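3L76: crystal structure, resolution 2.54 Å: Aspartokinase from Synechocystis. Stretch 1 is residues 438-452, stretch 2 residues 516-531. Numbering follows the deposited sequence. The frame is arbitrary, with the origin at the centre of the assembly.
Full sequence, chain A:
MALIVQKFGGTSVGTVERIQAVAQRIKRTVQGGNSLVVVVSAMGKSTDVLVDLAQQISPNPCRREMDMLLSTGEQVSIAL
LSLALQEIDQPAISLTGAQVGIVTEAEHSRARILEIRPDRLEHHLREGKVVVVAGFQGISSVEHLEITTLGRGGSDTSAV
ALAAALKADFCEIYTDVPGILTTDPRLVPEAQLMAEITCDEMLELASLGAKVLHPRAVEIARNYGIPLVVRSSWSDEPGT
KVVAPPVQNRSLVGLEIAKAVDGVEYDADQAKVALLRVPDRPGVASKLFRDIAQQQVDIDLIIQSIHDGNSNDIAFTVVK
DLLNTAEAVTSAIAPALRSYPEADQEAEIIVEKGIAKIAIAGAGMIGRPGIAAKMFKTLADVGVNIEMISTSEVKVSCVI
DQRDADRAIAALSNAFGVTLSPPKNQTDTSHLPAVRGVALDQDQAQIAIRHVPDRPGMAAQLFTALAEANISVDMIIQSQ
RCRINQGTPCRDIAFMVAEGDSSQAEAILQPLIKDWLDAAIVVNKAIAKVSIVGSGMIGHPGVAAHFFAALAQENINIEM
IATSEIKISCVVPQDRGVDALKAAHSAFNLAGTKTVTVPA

Stretch 1 438-452: VALDQDQAQIAIRHV
Stretch 2 516-531: WLDAAIVVNKAIAKVS

Two antiparallel ladders, separated by an irregular break in both stretches, join residues 438-452 to residues 516-531. The strand through Ala439 to Asp441 runs at 165° to that through Lys529 to Ser531, and the strand through Gln446 to Arg450 at 161° to that through Ala520 to Val522; each pair of axes approaches to 4.6 Å. The stretches bury 1246 Å² between them, both sides summed.

Backbone hydrogen bonds set the register. In the first ladder, Ala439 N to Ser531 O and Ser531 N to Ala439 O are both 2.8 Å; Asp441 N reaches Lys529 O at 2.8 Å, and Lys529 N reaches Asp441 O at 2.7 Å. Leu440 faces Val530 between these rings, their CA atoms 4.6 Å apart. In the second, Gln446 N donates to Asn524 O (2.9 Å) and Asn524 N to Gln446 O (2.8 Å), while Ala448 N to Val522 O and Val522 N to Ala448 O are both 3.0 Å. The last ring is lopsided: Arg450 N lies 2.8 Å from Ala520 O, but the return bond from Ala520 N to Arg450 O is weak at 3.3 Å. Most paired residues have extended phi/psi near -120/130; His451 departs to 69/51.

Apolar packing on the face of Leu440, Ile447, Ile449, Ile521, Val523 and Val530 includes two non-hydrogen-bonded pairs and a diagonal contact. Leu440 (t, p) brings CD1 to 3.8 Å from Val530 CG2. Ile447 (m, t) sets CG1 4.0 Å from Val523 CB and, diagonally, CG2 4.0 Å from Ile521 CG2; such branched residues suit extended strands. Beyond the ladder, Ile449 CD1 (chi1 139°) and Val452 CG2 lie 4.1 and 3.9 Å from Trp516 CZ3, where ring carbon suits apolar neighbours.

On the face of Ala439, Asp441, Gln446, Ala448, Arg450, Ala520, Val522, Asn524, Lys529 and Ser531, small Ala448 leaves its CB 4.2 Å from Val522 CG1. Gln446 is buried and heavily covered by stretch 2. The aliphatic chain of Lys529 (t, t, p, t) runs past Asp441 (t), CE 4.3 Å from Asp441 CB. The end of Arg450 (m, m, t, t) leads away; its NH1 and NH2, like Lys529 NZ, are hydrogen-bonded elsewhere in the structure.

Polar groups add contacts. At the break, Asp441 OD1 accepts from Asp443 N at 2.8 Å, and Asn524 OD1 from Ala526 N at 3.1 Å. The type II turn Trp516 to Ala519 presents Asp518 O to the His451 ring edge, 3.0 Å from His451 CD2. One water donates to Lys529 O and, weakly, Ala439 O, both 3.0 Å, and hydrogen-bonds Ser531 OG (m) at 2.7 Å.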

ATOM      1  N   VAL A 438       8.697 -21.191  34.324  1.00 55.90           N
ATOM      2  CA  VAL A 438      10.098 -21.561  34.195  1.00 58.33           C
ATOM      3  C   VAL A 438      10.431 -21.732  32.727  1.00 66.47           C
ATOM      4  O   VAL A 438       9.548 -21.974  31.915  1.00 48.52           O
ATOM      5  CB  VAL A 438      10.423 -22.868  34.962  1.00 52.30           C
ATOM      6  CG1 VAL A 438      10.162 -22.687  36.442  1.00 54.53           C
ATOM      7  CG2 VAL A 438       9.606 -24.015  34.419  1.00 31.93           C
ATOM      8  N   ALA A 439      11.705 -21.606  32.381  1.00 61.74           N
ATOM      9  CA  ALA A 439      12.093 -21.646  30.980  1.00 49.60           C
ATOM     10  C   ALA A 439      13.514 -22.174  30.768  1.00 58.90           C
ATOM     11  O   ALA A 439      14.331 -22.204  31.686  1.00 54.94           O
ATOM     12  CB  ALA A 439      11.929 -20.277  30.349  1.00 26.10           C
ATOM     13  N   LEU A 440      13.789 -22.571  29.533  1.00 41.91           N
ATOM     14  CA  LEU A 440      15.028 -23.212  29.178  1.00 40.42           C
ATOM     15  C   LEU A 440      15.602 -22.648  27.891  1.00 58.00           C
ATOM     16  O   LEU A 440      14.907 -22.573  26.893  1.00 54.81           O
ATOM     17  CB  LEU A 440      14.799 -24.709  28.981  1.00 43.67           C
ATOM     18  CG  LEU A 440      16.095 -25.502  28.719  1.00 59.37           C
ATOM     19  CD1 LEU A 440      16.947 -25.621  29.987  1.00 49.15           C
ATOM     20  CD2 LEU A 440      15.802 -26.874  28.158  1.00 66.04           C
ATOM     21  N   ASP A 441      16.870 -22.260  27.899  1.00 53.42           N
ATOM     22  CA  ASP A 441      17.523 -21.906  26.647  1.00 40.69           C
ATOM     23  C   ASP A 441      18.757 -22.782  26.392  1.00 67.58           C
ATOM     24  O   ASP A 441      19.710 -22.786  27.186  1.00 43.63           O
ATOM     25  CB  ASP A 441      17.862 -20.417  26.601  1.00 32.51           C
ATOM     26  CG  ASP A 441      18.431 -19.992  25.263  1.00 60.58           C
ATOM     27  OD1 ASP A 441      18.896 -20.863  24.501  1.00 67.71           O
ATOM     28  OD2 ASP A 441      18.417 -18.785  24.968  1.00 56.83           O
ATOM     29  N   GLN A 442      18.729 -23.525  25.285  1.00 54.49           N
ATOM     30  CA  GLN A 442      19.826 -24.424  24.946  1.00 73.65           C
ATOM     31  C   GLN A 442      20.503 -24.104  23.610  1.00 68.70           C
ATOM     32  O   GLN A 442      21.211 -24.930  23.056  1.00 89.86           O
ATOM     33  CB  GLN A 442      19.363 -25.883  25.005  1.00 60.18           C
ATOM     34  CG  GLN A 442      17.947 -26.097  24.543  1.00 44.22           C
ATOM     35  CD  GLN A 442      17.502 -27.551  24.583  1.00 82.40           C
ATOM     36  OE1 GLN A 442      18.319 -28.474  24.526  1.00 81.26           O
ATOM     37  NE2 GLN A 442      16.195 -27.761  24.670  1.00 86.11           N
ATOM     38  N   ASP A 443      20.307 -22.889  23.116  1.00 53.04           N
ATOM     39  CA  ASP A 443      20.901 -22.455  21.856  1.00 77.03           C
ATOM     40  C   ASP A 443      22.099 -21.550  22.086  1.00 70.69           C
ATOM     41  O   ASP A 443      22.585 -20.894  21.161  1.00 63.15           O
ATOM     42  CB  ASP A 443      19.873 -21.698  21.015  1.00103.27           C
ATOM     43  CG  ASP A 443      18.860 -22.615  20.368  1.00126.78           C
ATOM     44  OD1 ASP A 443      18.166 -23.353  21.096  1.00118.39           O
ATOM     45  OD2 ASP A 443      18.755 -22.592  19.124  0.35154.25           O
ATOM     46  N   GLN A 444      22.576 -21.511  23.323  1.00 57.07           N
ATOM     47  CA  GLN A 444      23.590 -20.544  23.702  1.00 45.17           C
ATOM     48  C   GLN A 444      24.952 -21.171  23.920  1.00 41.90           C
ATOM     49  O   GLN A 444      25.057 -22.357  24.187  1.00 53.66           O
ATOM     50  CB  GLN A 444      23.157 -19.822  24.966  1.00 40.63           C
ATOM     51  CG  GLN A 444      23.274 -18.320  24.877  1.00 81.86           C
ATOM     52  CD  GLN A 444      22.076 -17.672  24.214  1.00 59.63           C
ATOM     53  OE1 GLN A 444      21.386 -16.854  24.807  1.00 89.36           O
ATOM     54  NE2 GLN A 444      21.823 -18.049  22.981  1.00 89.38           N
ATOM     55  N   ALA A 445      25.991 -20.360  23.807  1.00 42.99           N
ATOM     56  CA  ALA A 445      27.343 -20.789  24.143  1.00 49.38           C
ATOM     57  C   ALA A 445      27.933 -19.938  25.270  1.00 41.91           C
ATOM     58  O   ALA A 445      27.781 -18.718  25.298  1.00 40.99           O
ATOM     59  CB  ALA A 445      28.238 -20.722  22.912  1.00 55.56           C
ATOM     60  N   GLN A 446      28.616 -20.580  26.200  1.00 51.46           N
ATOM     61  CA  GLN A 446      29.303 -19.840  27.249  1.00 46.61           C
ATOM     62  C   GLN A 446      30.680 -19.414  26.775  1.00 43.00           C
ATOM     63  O   GLN A 446      31.408 -20.191  26.173  1.00 48.69           O
ATOM     64  CB  GLN A 446      29.419 -20.686  28.503  1.00 31.68           C
ATOM     65  CG  GLN A 446      30.249 -20.062  29.605  1.00 39.99           C
ATOM     66  CD  GLN A 446      30.619 -21.076  30.670  1.00 51.23           C
ATOM     67  OE1 GLN A 446      30.146 -21.009  31.796  1.00 48.27           O
ATOM     68  NE2 GLN A 446      31.452 -22.036  30.304  1.00 66.52           N
ATOM     69  N   ILE A 447      31.026 -18.164  27.020  1.00 36.04           N
ATOM     70  CA  ILE A 447      32.363 -17.688  26.722  1.00 56.07           C
ATOM     71  C   ILE A 447      32.879 -16.910  27.920  1.00 44.89           C
ATOM     72  O   ILE A 447      32.254 -15.954  28.365  1.00 65.28           O
ATOM     73  CB  ILE A 447      32.405 -16.779  25.481  1.00 52.77           C
ATOM     74  CG1 ILE A 447      31.800 -17.488  24.277  1.00 40.18           C
ATOM     75  CG2 ILE A 447      33.844 -16.354  25.184  1.00 47.56           C
ATOM     76  CD1 ILE A 447      31.859 -16.666  23.022  1.00 29.56           C
ATOM     77  N   ALA A 448      34.020 -17.327  28.444  1.00 42.41           N
ATOM     78  CA  ALA A 448      34.592 -16.656  29.587  1.00 44.32           C
ATOM     79  C   ALA A 448      35.911 -16.047  29.220  1.00 36.81           C
ATOM     80  O   ALA A 448      36.714 -16.632  28.497  1.00 39.94           O
ATOM     81  CB  ALA A 448      34.758 -17.604  30.757  1.00 38.66           C
ATOM     82  N   ILE A 449      36.131 -14.851  29.728  1.00 35.97           N
ATOM     83  CA  ILE A 449      37.417 -14.244  29.571  1.00 30.96           C
ATOM     84  C   ILE A 449      38.121 -14.160  30.937  1.00 41.58           C
ATOM     85  O   ILE A 449      37.742 -13.395  31.818  1.00 50.94           O
ATOM     86  CB  ILE A 449      37.326 -12.947  28.704  1.00 39.75           C
ATOM     87  CG1 ILE A 449      38.183 -11.841  29.261  1.00 23.69           C
ATOM     88  CG2 ILE A 449      35.872 -12.518  28.459  1.00 39.54           C
ATOM     89  CD1 ILE A 449      39.656 -12.064  29.009  1.00 67.26           C
ATOM     90  N   ARG A 450      39.123 -15.018  31.112  1.00 49.74           N
ATOM     91  CA  ARG A 450      39.864 -15.131  32.369  1.00 37.94           C
ATOM     92  C   ARG A 450      40.761 -13.915  32.616  1.00 45.05           C
ATOM     93  O   ARG A 450      41.436 -13.440  31.709  1.00 45.08           O
ATOM     94  CB  ARG A 450      40.746 -16.389  32.370  1.00 27.54           C
ATOM     95  CG  ARG A 450      40.042 -17.743  32.223  1.00 24.64           C
ATOM     96  CD  ARG A 450      39.473 -18.236  33.522  1.00 33.98           C
ATOM     97  NE  ARG A 450      38.978 -19.601  33.412  1.00 38.61           N
ATOM     98  CZ  ARG A 450      38.281 -20.208  34.371  1.00 53.60           C
ATOM     99  NH1 ARG A 450      38.004 -19.559  35.490  1.00 34.78           N
ATOM    100  NH2 ARG A 450      37.855 -21.454  34.212  1.00 44.86           N
ATOM    101  N   HIS A 451      40.751 -13.413  33.846  1.00 36.37           N
ATOM    102  CA  HIS A 451      41.735 -12.426  34.289  1.00 51.06           C
ATOM    103  C   HIS A 451      41.636 -11.043  33.662  1.00 41.93           C
ATOM    104  O   HIS A 451      42.633 -10.503  33.190  1.00 40.83           O
ATOM    105  CB  HIS A 451      43.159 -12.968  34.119  1.00 40.53           C
ATOM    106  CG  HIS A 451      43.492 -14.067  35.073  1.00 58.08           C
ATOM    107  ND1 HIS A 451      42.904 -14.171  36.314  1.00 80.37           N
ATOM    108  CD2 HIS A 451      44.344 -15.110  34.975  1.00 75.76           C
ATOM    109  CE1 HIS A 451      43.383 -15.228  36.939  1.00 40.71           C
ATOM    110  NE2 HIS A 451      44.260 -15.814  36.148  1.00 48.98           N
ATOM    111  N   VAL A 452      40.446 -10.459  33.689  1.00 37.98           N
ATOM    112  CA  VAL A 452      40.278  -9.095  33.217  1.00 37.79           C
ATOM    113  C   VAL A 452      40.764  -8.183  34.322  1.00 40.89           C
ATOM    114  O   VAL A 452      40.340  -8.323  35.474  1.00 38.23           O
ATOM    115  CB  VAL A 452      38.789  -8.783  32.868  1.00 48.07           C
ATOM    116  CG1 VAL A 452      38.610  -7.329  32.468  1.00 35.23           C
ATOM    117  CG2 VAL A 452      38.287  -9.688  31.759  1.00 27.28           C
ATOM    118  N   TRP A 516      47.269  -8.772  28.459  1.00 78.50           N
ATOM    119  CA  TRP A 516      46.796  -8.854  29.830  1.00 60.74           C
ATOM    120  C   TRP A 516      47.456 -10.084  30.449  1.00 56.22           C
ATOM    121  O   TRP A 516      47.294 -11.186  29.942  1.00 56.51           O
ATOM    122  CB  TRP A 516      45.274  -8.999  29.884  1.00 56.41           C
ATOM    123  CG  TRP A 516      44.515  -7.780  29.488  1.00 52.18           C
ATOM    124  CD1 TRP A 516      45.027  -6.545  29.222  1.00 67.43           C
ATOM    125  CD2 TRP A 516      43.099  -7.671  29.331  1.00 47.08           C
ATOM    126  NE1 TRP A 516      44.016  -5.672  28.895  1.00 47.56           N
ATOM    127  CE2 TRP A 516      42.822  -6.338  28.952  1.00 60.82           C
ATOM    128  CE3 TRP A 516      42.038  -8.565  29.469  1.00 37.02           C
ATOM    129  CZ2 TRP A 516      41.527  -5.881  28.711  1.00 44.31           C
ATOM    130  CZ3 TRP A 516      40.745  -8.111  29.216  1.00 48.51           C
ATOM    131  CH2 TRP A 516      40.505  -6.783  28.843  1.00 48.25           C
ATOM    132  N   LEU A 517      48.209  -9.898  31.529  1.00 49.71           N
ATOM    133  CA  LEU A 517      48.865 -11.025  32.195  1.00 62.58           C
ATOM    134  C   LEU A 517      47.892 -12.178  32.457  1.00 54.74           C
ATOM    135  O   LEU A 517      46.889 -12.002  33.141  1.00 68.34           O
ATOM    136  CB  LEU A 517      49.478 -10.573  33.520  1.00 59.95           C
ATOM    137  CG  LEU A 517      50.576 -11.404  34.214  1.00 75.47           C
ATOM    138  CD1 LEU A 517      50.530 -11.335  35.753  1.00 73.89           C
ATOM    139  CD2 LEU A 517      50.854 -12.835  33.680  1.00 35.15           C
ATOM    140  N   ASP A 518      48.189 -13.350  31.901  1.00 48.56           N
ATOM    141  CA  ASP A 518      47.386 -14.554  32.141  1.00 44.91           C
ATOM    142  C   ASP A 518      45.931 -14.484  31.676  1.00 45.60           C
ATOM    143  O   ASP A 518      45.121 -15.321  32.071  1.00 56.34           O
ATOM    144  CB  ASP A 518      47.406 -14.933  33.623  1.00 69.55           C
ATOM    145  CG  ASP A 518      48.756 -15.431  34.085  1.00 77.29           C
ATOM    146  OD1 ASP A 518      49.038 -15.311  35.295  1.00 87.34           O
ATOM    147  OD2 ASP A 518      49.529 -15.940  33.246  1.00 66.01           O
ATOM    148  N   ALA A 519      45.583 -13.497  30.859  1.00 35.98           N
ATOM    149  CA  ALA A 519      44.239 -13.444  30.315  1.00 45.51           C
ATOM    150  C   ALA A 519      44.035 -14.617  29.362  1.00 40.48           C
ATOM    151  O   ALA A 519      44.986 -15.199  28.871  1.00 56.44           O
ATOM    152  CB  ALA A 519      43.992 -12.118  29.615  1.00 51.80           C
ATOM    153  N   ALA A 520      42.789 -14.970  29.102  1.00 54.01           N
ATOM    154  CA  ALA A 520      42.511 -16.103  28.239  1.00 57.07           C
ATOM    155  C   ALA A 520      41.046 -16.130  27.862  1.00 49.74           C
ATOM    156  O   ALA A 520      40.207 -15.613  28.598  1.00 51.17           O
ATOM    157  CB  ALA A 520      42.897 -17.392  28.933  1.00 39.08           C
ATOM    158  N   ILE A 521      40.744 -16.738  26.718  1.00 34.93           N
ATOM    159  CA  ILE A 521      39.367 -16.882  26.265  1.00 47.20           C
ATOM    160  C   ILE A 521      39.055 -18.348  26.115  1.00 47.07           C
ATOM    161  O   ILE A 521      39.771 -19.066  25.435  1.00 61.20           O
ATOM    162  CB  ILE A 521      39.113 -16.176  24.921  1.00 47.55           C
ATOM    163  CG1 ILE A 521      39.244 -14.672  25.082  1.00 55.58           C
ATOM    164  CG2 ILE A 521      37.715 -16.504  24.390  1.00 49.66           C
ATOM    165  CD1 ILE A 521      39.007 -13.943  23.820  1.00 77.30           C
ATOM    166  N   VAL A 522      37.982 -18.789  26.758  1.00 46.60           N
ATOM    167  CA  VAL A 522      37.569 -20.172  26.672  1.00 54.13           C
ATOM    168  C   VAL A 522      36.077 -20.257  26.390  1.00 54.03           C
ATOM    169  O   VAL A 522      35.269 -19.655  27.088  1.00 40.57           O
ATOM    170  CB  VAL A 522      37.935 -20.962  27.952  1.00 51.19           C
ATOM    171  CG1 VAL A 522      37.695 -20.125  29.207  1.00 38.91           C
ATOM    172  CG2 VAL A 522      37.157 -22.271  28.008  1.00 54.70           C
ATOM    173  N   VAL A 523      35.718 -20.996  25.349  1.00 49.10           N
ATOM    174  CA  VAL A 523      34.314 -21.189  25.029  1.00 68.43           C
ATOM    175  C   VAL A 523      33.842 -22.604  25.333  1.00 60.38           C
ATOM    176  O   VAL A 523      34.585 -23.562  25.177  1.00 76.96           O
ATOM    177  CB  VAL A 523      33.982 -20.773  23.580  1.00 61.65           C
ATOM    178  CG1 VAL A 523      35.235 -20.408  22.838  1.00 41.93           C
ATOM    179  CG2 VAL A 523      33.198 -21.848  22.869  1.00 44.83           C
ATOM    180  N   ASN A 524      32.608 -22.704  25.814  1.00 65.54           N
ATOM    181  CA  ASN A 524      31.966 -23.970  26.118  1.00 60.36           C
ATOM    182  C   ASN A 524      30.564 -23.940  25.531  1.00 59.97           C
ATOM    183  O   ASN A 524      29.693 -23.238  26.031  1.00 73.32           O
ATOM    184  CB  ASN A 524      31.912 -24.193  27.629  1.00 48.13           C
ATOM    185  CG  ASN A 524      31.095 -25.415  28.021  1.00 63.55           C
ATOM    186  OD1 ASN A 524      30.756 -26.245  27.187  1.00 74.90           O
ATOM    187  ND2 ASN A 524      30.777 -25.524  29.300  1.00 68.45           N
ATOM    188  N   LYS A 525      30.363 -24.691  24.455  1.00 54.62           N
ATOM    189  CA  LYS A 525      29.110 -24.675  23.718  1.00 63.03           C
ATOM    190  C   LYS A 525      28.038 -25.518  24.381  1.00 62.58           C
ATOM    191  O   LYS A 525      26.859 -25.289  24.164  1.00 63.68           O
ATOM    192  CB  LYS A 525      29.316 -25.170  22.286  1.00 80.32           C
ATOM    193  CG  LYS A 525      29.844 -24.135  21.316  1.00 94.63           C
ATOM    194  CD  LYS A 525      29.674 -24.603  19.882  1.00 98.03           C
ATOM    195  CE  LYS A 525      29.825 -23.449  18.908  1.00115.95           C
ATOM    196  NZ  LYS A 525      29.490 -23.850  17.517  1.00120.60           N
ATOM    197  N   ALA A 526      28.446 -26.492  25.186  1.00 55.41           N
ATOM    198  CA  ALA A 526      27.507 -27.474  25.725  1.00 54.24           C
ATOM    199  C   ALA A 526      26.884 -27.046  27.043  1.00 51.82           C
ATOM    200  O   ALA A 526      27.079 -27.688  28.070  1.00 54.16           O
ATOM    201  CB  ALA A 526      28.175 -28.826  25.873  1.00 32.86           C
ATOM    202  N   ILE A 527      26.119 -25.965  26.994  1.00 39.20           N
ATOM    203  CA  ILE A 527      25.427 -25.449  28.170  1.00 47.28           C
ATOM    204  C   ILE A 527      23.949 -25.217  27.885  1.00 59.01           C
ATOM    205  O   ILE A 527      23.551 -24.951  26.751  1.00 47.88           O
ATOM    206  CB  ILE A 527      26.021 -24.115  28.633  1.00 55.10           C
ATOM    207  CG1 ILE A 527      25.813 -23.056  27.548  1.00 33.66           C
ATOM    208  CG2 ILE A 527      27.501 -24.280  29.004  1.00 38.20           C
ATOM    209  CD1 ILE A 527      25.767 -21.633  28.057  1.00 55.08           C
ATOM    210  N   ALA A 528      23.141 -25.325  28.931  1.00 68.76           N
ATOM    211  CA  ALA A 528      21.746 -24.930  28.875  1.00 48.47           C
ATOM    212  C   ALA A 528      21.486 -23.920  29.978  1.00 48.09           C
ATOM    213  O   ALA A 528      22.146 -23.949  31.018  1.00 61.99           O
ATOM    214  CB  ALA A 528      20.866 -26.119  29.053  1.00 62.56           C
ATOM    215  N   LYS A 529      20.533 -23.022  29.755  1.00 55.04           N
ATOM    216  CA  LYS A 529      20.117 -22.092  30.799  1.00 50.59           C
ATOM    217  C   LYS A 529      18.699 -22.381  31.286  1.00 45.42           C
ATOM    218  O   LYS A 529      17.763 -22.417  30.501  1.00 54.02           O
ATOM    219  CB  LYS A 529      20.226 -20.638  30.335  1.00 37.69           C
ATOM    220  CG  LYS A 529      19.941 -19.645  31.460  1.00 38.28           C
ATOM    221  CD  LYS A 529      20.023 -18.224  30.993  1.00 29.70           C
ATOM    222  CE  LYS A 529      18.962 -17.927  29.952  1.00 47.76           C
ATOM    223  NZ  LYS A 529      19.002 -16.501  29.525  1.00 24.12           N
ATOM    224  N   VAL A 530      18.558 -22.591  32.588  1.00 45.40           N
ATOM    225  CA  VAL A 530      17.267 -22.880  33.190  1.00 48.40           C
ATOM    226  C   VAL A 530      16.931 -21.707  34.080  1.00 53.34           C
ATOM    227  O   VAL A 530      17.747 -21.291  34.900  1.00 44.70           O
ATOM    228  CB  VAL A 530      17.303 -24.148  34.052  1.00 52.56           C
ATOM    229  CG1 VAL A 530      15.951 -24.790  34.074  1.00 37.26           C
ATOM    230  CG2 VAL A 530      18.311 -25.118  33.514  1.00 76.10           C
ATOM    231  N   SER A 531      15.731 -21.167  33.905  1.00 52.94           N
ATOM    232  CA  SER A 531      15.326 -19.968  34.619  1.00 36.25           C
ATOM    233  C   SER A 531      13.974 -20.157  35.294  1.00 45.96           C
ATOM    234  O   SER A 531      13.067 -20.778  34.738  1.00 52.82           O
ATOM    235  CB  SER A 531      15.233 -18.779  33.654  1.00 40.22           C
ATOM    236  OG  SER A 531      16.465 -18.448  33.056  1.00 47.55           O
TER
HETATM  237  O   HOH W   1      16.152 -19.961  30.840  1.00 41.28           O